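Local coordinates for possible flavin reductase (Haemophilus somnus 129PT, PDB 2R0X) that probably binds FMN and acts as a flavin reductase of the split-barrel family, perhaps using NADPH to reduce riboflavin, at the interface of chains A and B. Numbering follows the deposited sequence. Chains: chain A/B, Possible flavin reductase.

The interface of chains A and B. Residues chain A 18, 20, 72, 114, 116, 147, 149; chain B 15-16.
B:Leu15 sets its isopropyl fork against the imidazole edge of A:His20, where the methyl CD1 of the leucine lies 3.7 Å from ring carbon CE1 of the histidine. The two side chains cross at about a right angle, and the leucine branch point CG sits in the plane of the ring, at its edge, so that a C-H edge rather than a ring face receives the aliphatic group. With CG of B:Leu15 roughly anti to its backbone N (chi1 -156°) and beside its carbonyl carbon, the fork is presented to chain A; the other methyl, CD2, rests 3.7 Å from CB of A:Ala18. Lower on the same side chain, CB of B:Leu15 meets the terminal methyl CD1 of A:Ile114 at 3.9 Å, again crosswise. Next along chain B, CB of B:Ala16 packs 3.6 Å from CG2 of A:Val149.

Beside this apolar contact, A:Thr72 steadies the imidazole: its hydroxyl OG1 lies in the ring plane, 2.9 Å from ND1 of A:His20, in a somewhat bent hydrogen bond (137° at H) that should restrict rotation of the ring. The arrangement exemplifies an aliphatic group docking on a ring edge fixed by an intrachain bond. At the rim, the backbone N of A:Ala18 donates to a water at 3.0 Å, which lies 2.8 Å from the carbonyl O of B:Ala16. A short loop following helix 5-13 is thus docked onto the partner's barrel. Repeated by two-fold symmetry, the patch would help hold together the dimer of the deposited assembly.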
# COMPACT_ATOMS: atom_id res chain seq x y z
N ALA A 18 -1.18 -6.43 3.76
CA ALA A 18 -1.07 -7.65 2.98
C ALA A 18 0.40 -7.93 2.75
O ALA A 18 1.25 -7.08 2.84
CB ALA A 18 -1.83 -7.57 1.68
N HIS A 20 3.17 -9.95 0.14
CA HIS A 20 3.34 -10.40 -1.23
C HIS A 20 4.76 -10.91 -1.42
O HIS A 20 5.71 -10.47 -0.73
CB HIS A 20 3.13 -9.24 -2.21
CG HIS A 20 1.99 -8.38 -1.90
ND1 HIS A 20 0.73 -8.61 -2.40
CD2 HIS A 20 1.93 -7.30 -1.10
CE1 HIS A 20 -0.07 -7.70 -1.87
NE2 HIS A 20 0.63 -6.89 -1.08
N THR A 72 0.35 -12.39 -4.06
CA THR A 72 -0.22 -12.05 -2.75
C THR A 72 -0.46 -13.34 -1.96
O THR A 72 -0.96 -14.31 -2.52
CB THR A 72 -1.52 -11.28 -2.95
OG1 THR A 72 -1.28 -10.15 -3.78
CG2 THR A 72 -2.12 -10.83 -1.58
N ILE A 114 -3.56 -14.30 -4.74
CA ILE A 114 -3.75 -13.54 -5.97
C ILE A 114 -2.42 -13.49 -6.68
O ILE A 114 -1.39 -13.45 -6.02
CB ILE A 114 -4.21 -12.04 -5.72
CG1 ILE A 114 -4.96 -11.83 -4.40
CG2 ILE A 114 -5.02 -11.56 -6.90
CD1 ILE A 114 -5.13 -10.38 -4.01
N PHE A 116 -0.69 -11.15 -9.81
CA PHE A 116 -0.77 -10.05 -10.78
C PHE A 116 0.52 -10.01 -11.58
O PHE A 116 1.57 -9.74 -11.06
CB PHE A 116 -0.90 -8.70 -10.08
CG PHE A 116 -2.02 -8.55 -9.10
CD1 PHE A 116 -1.86 -8.88 -7.77
CD2 PHE A 116 -3.22 -8.01 -9.49
CE1 PHE A 116 -2.89 -8.66 -6.85
CE2 PHE A 116 -4.23 -7.76 -8.54
CZ PHE A 116 -4.04 -8.11 -7.24
N ALA A 147 -6.37 -14.40 3.72
CA ALA A 147 -5.17 -13.59 3.41
C ALA A 147 -4.20 -13.57 4.56
O ALA A 147 -4.61 -13.52 5.74
CB ALA A 147 -5.58 -12.14 3.12
N VAL A 149 -1.77 -11.32 6.66
CA VAL A 149 -1.61 -9.92 7.04
C VAL A 149 -0.53 -9.81 8.08
O VAL A 149 -0.46 -10.67 8.97
CB VAL A 149 -2.96 -9.29 7.47
CG1 VAL A 149 -2.80 -7.93 8.18
CG2 VAL A 149 -3.90 -9.16 6.27
N LEU B 15 -7.29 -8.31 -1.86
CA LEU B 15 -6.05 -7.77 -1.26
C LEU B 15 -6.39 -6.96 -0.01
O LEU B 15 -6.94 -5.87 -0.11
CB LEU B 15 -5.28 -6.89 -2.29
CG LEU B 15 -3.77 -6.68 -2.11
CD1 LEU B 15 -3.11 -6.23 -3.43
CD2 LEU B 15 -3.47 -5.67 -1.02
N ALA B 16 -6.08 -7.53 1.17
CA ALA B 16 -6.38 -6.94 2.45
C ALA B 16 -5.66 -5.60 2.57
O ALA B 16 -4.47 -5.51 2.25
CB ALA B 16 -5.88 -7.84 3.57
O HOH W 1 -2.09 -4.04 2.25